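Local coordinates for uncharacterized conserved protein (Thermotoga maritima, PDB 2ZBV), which binds adenosine and probably acts on S-adenosyl-L-methionine, as a hydrolase or as a halide-using adenosyl-chloride synthase, at residues A[109-114]-A[146-151]; A[78-83]-A[103-108]. All blocks are in the same frame, centred on the assembly; numbering follows the deposited sequence.

Overall arrangement
Both contacts use strand 105-110, the outermost strand at one end of the mixed six-stranded sheet in the N-terminal adenosyltransferase domain. Contact 2 (78-83 with 103-108) pairs this strand with its inner neighbour 77-82 by regular antiparallel bonds, interrupted by a bulge, over a hydrophobic floor. Contact 1 (109-114 with 146-151) lies farther from the centre of the chain, about 24 Å against 15 Å, where the strand gives out and a loop runs beside it; charged side chains and backbone carbonyls dominate. The two join directly: Arg109 N probably bonds to Val79 O, and Ile111 packs on Val79. Both are partly buried, the side chains of Ile111 and Ile78 about 13 and 14 Å from bound adenosine.

Contact 1: A[109-114]-A[146-151]; sequences REIENR and ERVGDR
The last residues of strand 105-110 and the loop after them run in the opposite direction to 146-151, which opens as a 3-10 turn, with a single bridge between Arg109 and Arg151; Glu110 N donates to Asp150 O at 2.9 Å, almost along the C=O axis, and farther on Val148 O receives both Glu112 N and Asn113 N. Arg109, its chain bent at chi2 (-85°), slides its guanidinium between Glu146 CA over one face and Arg151 CG, 3.3 Å above the plane, over the other. In that slot NH1 donates to Gly149 O at 2.9 Å, close to the guanidinium plane, while NE forms a salt bridge with Glu107. Arg109 NH2 sits over the centre of the Arg151 guanidinium, 3.1 Å above its plane, a meeting of like charges that the Glu107 carboxylate probably eases. The 146-151 segment, following helix 127-140, covers the outer edge of the domain's six-stranded sheet; Val148 CG1 packs on Ile111 CG1 (3.5 Å), with that helix against both side chains. Gly149 CA lies against Glu110 O in a C-H...O contact (3.2 Å), its backbone at a phi of 159° rarely open to other residues. Glu112 reaches across with an extended chain: its OE1 takes the N-H of Asp150 from above the carboxylate plane and lies 2.7 Å from Asp150 OD2, the carboxylates nearly perpendicular, a proximity that probably keeps a proton on one. Asn113, with CG anti to its backbone N (chi1 -166°), directs ND2 in its amide plane at Arg147 O (2.8 Å), and a water accepts from ND2 and, weakly, from Arg147 NH2.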
loop_
_atom_site.group_PDB
_atom_site.type_symbol
_atom_site.label_atom_id
_atom_site.label_comp_id
_atom_site.label_asym_id
_atom_site.label_seq_id
_atom_site.Cartn_x
_atom_site.Cartn_y
_atom_site.Cartn_z
ATOM N N ARG A 109 -11.764 -26.173 12.697
ATOM C CA ARG A 109 -12.874 -25.750 13.550
ATOM C C ARG A 109 -13.807 -24.825 12.778
ATOM O O ARG A 109 -13.363 -24.048 11.929
ATOM C CB ARG A 109 -12.350 -24.959 14.750
ATOM C CG ARG A 109 -11.434 -25.717 15.673
ATOM C CD ARG A 109 -12.244 -26.493 16.670
ATOM N NE ARG A 109 -11.419 -27.422 17.424
ATOM C CZ ARG A 109 -11.885 -28.213 18.381
ATOM N NH1 ARG A 109 -13.170 -28.175 18.699
ATOM N NH2 ARG A 109 -11.072 -29.056 18.999
ATOM N N GLU A 110 -15.102 -24.910 13.061
ATOM C CA GLU A 110 -16.030 -24.000 12.426
ATOM C C GLU A 110 -16.172 -22.869 13.435
ATOM O O GLU A 110 -16.188 -23.105 14.646
ATOM C CB GLU A 110 -17.385 -24.659 12.169
ATOM C CG GLU A 110 -18.454 -23.655 11.735
ATOM C CD GLU A 110 -19.662 -24.312 11.100
ATOM O OE1 GLU A 110 -19.894 -25.513 11.359
ATOM O OE2 GLU A 110 -20.387 -23.618 10.347
ATOM N N ILE A 111 -16.228 -21.640 12.947
ATOM C CA ILE A 111 -16.368 -20.496 13.824
ATOM C C ILE A 111 -17.836 -20.420 14.250
ATOM O O ILE A 111 -18.700 -20.028 13.466
ATOM C CB ILE A 111 -15.942 -19.195 13.096
ATOM C CG1 ILE A 111 -14.462 -19.301 12.688
ATOM C CG2 ILE A 111 -16.172 -17.985 13.991
ATOM C CD1 ILE A 111 -13.929 -18.111 11.906
ATOM N N GLU A 112 -18.111 -20.814 15.489
ATOM C CA GLU A 112 -19.475 -20.809 16.008
ATOM C C GLU A 112 -19.618 -19.967 17.267
ATOM O O GLU A 112 -20.718 -19.549 17.616
ATOM C CB GLU A 112 -19.917 -22.239 16.316
ATOM C CG GLU A 112 -19.802 -23.196 15.146
ATOM C CD GLU A 112 -20.145 -24.621 15.537
ATOM O OE1 GLU A 112 -19.493 -25.158 16.456
ATOM O OE2 GLU A 112 -21.065 -25.205 14.928
ATOM N N ASN A 113 -18.504 -19.721 17.950
ATOM C CA ASN A 113 -18.527 -18.937 19.179
ATOM C C ASN A 113 -18.807 -17.474 18.893
ATOM O O ASN A 113 -17.885 -16.691 18.665
ATOM C CB ASN A 113 -17.193 -19.055 19.914
ATOM C CG ASN A 113 -17.270 -18.542 21.333
ATOM O OD1 ASN A 113 -18.133 -17.725 21.664
ATOM N ND2 ASN A 113 -16.361 -19.008 22.181
ATOM N N ARG A 114 -20.082 -17.101 18.936
ATOM C CA ARG A 114 -20.491 -15.731 18.660
ATOM C C ARG A 114 -19.880 -14.704 19.607
ATOM O O ARG A 114 -19.891 -13.508 19.320
ATOM C CB ARG A 114 -22.018 -15.623 18.702
ATOM C CG ARG A 114 -22.728 -16.564 17.742
ATOM C CD ARG A 114 -24.233 -16.318 17.736
ATOM N NE ARG A 114 -24.594 -15.112 16.996
ATOM C CZ ARG A 114 -24.547 -15.009 15.671
ATOM N NH1 ARG A 114 -24.155 -16.041 14.935
ATOM N NH2 ARG A 114 -24.893 -13.874 15.078
ATOM N N GLU A 146 -10.027 -24.695 20.407
ATOM C CA GLU A 146 -11.286 -25.376 20.705
ATOM C C GLU A 146 -12.416 -24.415 21.058
ATOM O O GLU A 146 -13.590 -24.772 20.972
ATOM C CB GLU A 146 -11.084 -26.340 21.871
ATOM C CG GLU A 146 -10.538 -25.642 23.102
ATOM C CD GLU A 146 -10.340 -26.580 24.264
ATOM O OE1 GLU A 146 -9.785 -27.679 24.046
ATOM O OE2 GLU A 146 -10.728 -26.213 25.393
ATOM N N ARG A 147 -12.058 -23.203 21.464
ATOM C CA ARG A 147 -13.043 -22.201 21.842
ATOM C C ARG A 147 -13.712 -21.533 20.636
ATOM O O ARG A 147 -14.695 -20.809 20.790
ATOM C CB ARG A 147 -12.386 -21.133 22.714
ATOM C CG ARG A 147 -11.698 -21.675 23.960
ATOM C CD ARG A 147 -12.690 -22.272 24.938
ATOM N NE ARG A 147 -13.745 -21.324 25.279
ATOM C CZ ARG A 147 -15.028 -21.514 24.988
ATOM N NH1 ARG A 147 -15.403 -22.619 24.358
ATOM N NH2 ARG A 147 -15.934 -20.604 25.316
ATOM N N VAL A 148 -13.179 -21.767 19.441
ATOM C CA VAL A 148 -13.760 -21.174 18.238
ATOM C C VAL A 148 -15.059 -21.887 17.861
ATOM O O VAL A 148 -15.993 -21.258 17.374
ATOM C CB VAL A 148 -12.776 -21.245 17.040
ATOM C CG1 VAL A 148 -13.456 -20.749 15.768
ATOM C CG2 VAL A 148 -11.539 -20.403 17.338
ATOM N N GLY A 149 -15.109 -23.197 18.095
ATOM C CA GLY A 149 -16.295 -23.974 17.773
ATOM C C GLY A 149 -16.000 -25.456 17.635
ATOM O O GLY A 149 -14.935 -25.922 18.045
ATOM N N ASP A 150 -16.935 -26.202 17.052
ATOM C CA ASP A 150 -16.761 -27.643 16.881
ATOM C C ASP A 150 -15.839 -27.976 15.714
ATOM O O ASP A 150 -15.678 -27.175 14.786
ATOM C CB ASP A 150 -18.112 -28.321 16.637
ATOM C CG ASP A 150 -19.187 -27.850 17.596
ATOM O OD1 ASP A 150 -18.885 -27.691 18.800
ATOM O OD2 ASP A 150 -20.338 -27.646 17.143
ATOM N N ARG A 151 -15.247 -29.166 15.763
ATOM C CA ARG A 151 -14.360 -29.629 14.701
ATOM C C ARG A 151 -15.144 -29.992 13.447
ATOM O O ARG A 151 -16.338 -30.277 13.505
ATOM C CB ARG A 151 -13.586 -30.880 15.129
ATOM C CG ARG A 151 -12.570 -30.696 16.231
ATOM C CD ARG A 151 -11.630 -31.894 16.253
ATOM N NE ARG A 151 -10.669 -31.836 17.348
ATOM C CZ ARG A 151 -10.934 -32.205 18.598
ATOM N NH1 ARG A 151 -12.139 -32.667 18.916
ATOM N NH2 ARG A 151 -9.994 -32.116 19.530
HETATM O O HOH W 1 -16.590 -18.054 25.282
#

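Contact 2: A[78-83]-A[103-108]; sequences IVMKTK and YGVAEI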
loop_
_atom_site.group_PDB
_atom_site.type_symbol
_atom_site.label_atom_id
_atom_site.label_comp_id
_atom_site.label_asym_id
_atom_site.label_seq_id
_atom_site.Cartn_x
_atom_site.Cartn_y
_atom_site.Cartn_z
ATOM N N ILE A 78 -14.254 -20.852 8.852
ATOM C CA ILE A 78 -13.425 -21.815 9.570
ATOM C C ILE A 78 -12.070 -21.317 10.054
ATOM O O ILE A 78 -11.622 -20.223 9.705
ATOM C CB ILE A 78 -13.139 -23.056 8.679
ATOM C CG1 ILE A 78 -12.351 -22.623 7.437
ATOM C CG2 ILE A 78 -14.436 -23.717 8.238
ATOM C CD1 ILE A 78 -11.851 -23.781 6.590
ATOM N N VAL A 79 -11.433 -22.148 10.879
ATOM C CA VAL A 79 -10.094 -21.886 11.405
ATOM C C VAL A 79 -9.373 -23.225 11.273
ATOM O O VAL A 79 -9.818 -24.236 11.822
ATOM C CB VAL A 79 -10.086 -21.466 12.898
ATOM C CG1 VAL A 79 -8.649 -21.346 13.376
ATOM C CG2 VAL A 79 -10.797 -20.134 13.091
HETATM N N MSE A 80 -8.271 -23.230 10.528
HETATM C CA MSE A 80 -7.504 -24.450 10.300
HETATM C C MSE A 80 -6.146 -24.392 10.983
HETATM O O MSE A 80 -5.527 -23.324 11.087
HETATM C CB MSE A 80 -7.314 -24.674 8.790
HETATM C CG MSE A 80 -6.492 -25.913 8.410
HETATM SE SE MSE A 80 -5.939 -25.940 6.554
HETATM C CE MSE A 80 -7.493 -26.750 5.791
ATOM N N LYS A 81 -5.704 -25.543 11.478
ATOM C CA LYS A 81 -4.400 -25.650 12.115
ATOM C C LYS A 81 -3.630 -26.650 11.269
ATOM O O LYS A 81 -4.081 -27.779 11.056
ATOM C CB LYS A 81 -4.515 -26.168 13.547
ATOM C CG LYS A 81 -3.179 -26.239 14.277
ATOM C CD LYS A 81 -3.315 -26.949 15.619
ATOM C CE LYS A 81 -1.957 -27.174 16.273
ATOM N NZ LYS A 81 -2.062 -28.081 17.465
ATOM N N THR A 82 -2.484 -26.224 10.756
ATOM C CA THR A 82 -1.667 -27.090 9.927
ATOM C C THR A 82 -0.617 -27.776 10.787
ATOM O O THR A 82 -0.258 -27.286 11.860
ATOM C CB THR A 82 -1.007 -26.290 8.779
ATOM O OG1 THR A 82 -0.463 -25.071 9.289
ATOM C CG2 THR A 82 -2.035 -25.969 7.717
ATOM N N LYS A 83 -0.121 -28.911 10.312
ATOM C CA LYS A 83 0.855 -29.673 11.082
ATOM C C LYS A 83 2.195 -28.994 11.329
ATOM O O LYS A 83 3.049 -29.549 12.014
ATOM C CB LYS A 83 1.048 -31.043 10.441
ATOM C CG LYS A 83 -0.215 -31.884 10.520
ATOM C CD LYS A 83 -0.067 -33.228 9.841
ATOM C CE LYS A 83 -1.316 -34.066 10.054
ATOM N NZ LYS A 83 -1.251 -35.362 9.334
ATOM N N TYR A 103 1.304 -28.540 4.030
ATOM C CA TYR A 103 1.669 -28.714 5.430
ATOM C C TYR A 103 0.932 -29.843 6.145
ATOM O O TYR A 103 1.376 -30.306 7.191
ATOM C CB TYR A 103 1.420 -27.422 6.220
ATOM C CG TYR A 103 2.163 -26.188 5.746
ATOM C CD1 TYR A 103 3.516 -26.243 5.395
ATOM C CD2 TYR A 103 1.532 -24.943 5.731
ATOM C CE1 TYR A 103 4.218 -25.085 5.050
ATOM C CE2 TYR A 103 2.224 -23.778 5.387
ATOM C CZ TYR A 103 3.566 -23.856 5.055
ATOM O OH TYR A 103 4.264 -22.700 4.784
ATOM N N GLY A 104 -0.199 -30.270 5.597
ATOM C CA GLY A 104 -0.976 -31.304 6.253
ATOM C C GLY A 104 -1.922 -30.641 7.244
ATOM O O GLY A 104 -1.566 -29.657 7.890
ATOM N N VAL A 105 -3.128 -31.183 7.372
ATOM C CA VAL A 105 -4.133 -30.621 8.267
ATOM C C VAL A 105 -4.141 -31.301 9.631
ATOM O O VAL A 105 -4.326 -32.513 9.730
ATOM C CB VAL A 105 -5.542 -30.746 7.651
ATOM C CG1 VAL A 105 -6.569 -30.099 8.567
ATOM C CG2 VAL A 105 -5.560 -30.100 6.270
ATOM N N ALA A 106 -3.951 -30.511 10.682
ATOM C CA ALA A 106 -3.944 -31.046 12.033
ATOM C C ALA A 106 -5.342 -30.987 12.650
ATOM O O ALA A 106 -5.771 -31.917 13.333
ATOM C CB ALA A 106 -2.957 -30.264 12.896
ATOM N N GLU A 107 -6.057 -29.899 12.390
ATOM C CA GLU A 107 -7.389 -29.723 12.957
ATOM C C GLU A 107 -8.135 -28.582 12.279
ATOM O O GLU A 107 -7.525 -27.578 11.907
ATOM C CB GLU A 107 -7.253 -29.418 14.446
ATOM C CG GLU A 107 -8.544 -29.210 15.201
ATOM C CD GLU A 107 -8.287 -28.880 16.662
ATOM O OE1 GLU A 107 -7.473 -29.587 17.294
ATOM O OE2 GLU A 107 -8.892 -27.920 17.182
ATOM N N ILE A 108 -9.450 -28.743 12.132
ATOM C CA ILE A 108 -10.301 -27.721 11.528
ATOM C C ILE A 108 -11.500 -27.450 12.443
ATOM O O ILE A 108 -12.168 -28.380 12.899
ATOM C CB ILE A 108 -10.861 -28.161 10.165
ATOM C CG1 ILE A 108 -9.745 -28.687 9.267
ATOM C CG2 ILE A 108 -11.541 -26.977 9.491
ATOM C CD1 ILE A 108 -10.265 -29.299 7.973
#
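Strands 77-82 and 105-110 lie antiparallel, their short axes 4.6 Å apart at closest approach. Met80 faces Ile108 in a non-hydrogen-bonded pair and Lys81 faces Glu107 in a hydrogen-bonded one, where Lys81 N meets Glu107 O at 2.8 Å, nearly along the C=O axis. One carbonyl then serves two donors: Lys81 O accepts from Ala106 N at 2.8 Å and from Glu107 N at 3.2 Å, both in its plane. Ala106 and Glu107 therefore both stand opposite Lys81, a classic beta bulge, which shifts the register by one so that Thr82 pairs with Val105 in this edge strand of the six-stranded sheet. Lys83 N closes the end on Gly104 O, coming from above the carbonyl plane. Gly104, with positive phi, is where the chain leaves helix 97-103 to enter the strand.

Met80, a selenomethionine, can be followed from the backbone outward. CB starts on the face shared with Ile108; CG, anti to the backbone N (chi1 179°), passes Glu107 O and comes within 4.2 Å of Val105 CG1. SE continues along Val105 CG2, and the bend at chi3 (-86°) brings the terminal CE to 3.9 Å from that same methyl, with Ile108 CD1 a little farther off. Met80 and Val105 cross at about a right angle, and Ala100 of helix 97-103 touches both. Beyond the bulge Thr82 CB rests on Tyr103 CB, 3.7 Å away, while its OG1 bonds to Asn84 and the Tyr103 hydroxyl to Ser54. Lys83 runs extended over Gly104, its CE reaching 3.4 Å from Val105 O. On the face opposite Met80, Lys81 and Glu107 stand side by side at CB, though the Glu107 carboxylate is engaged by Arg109.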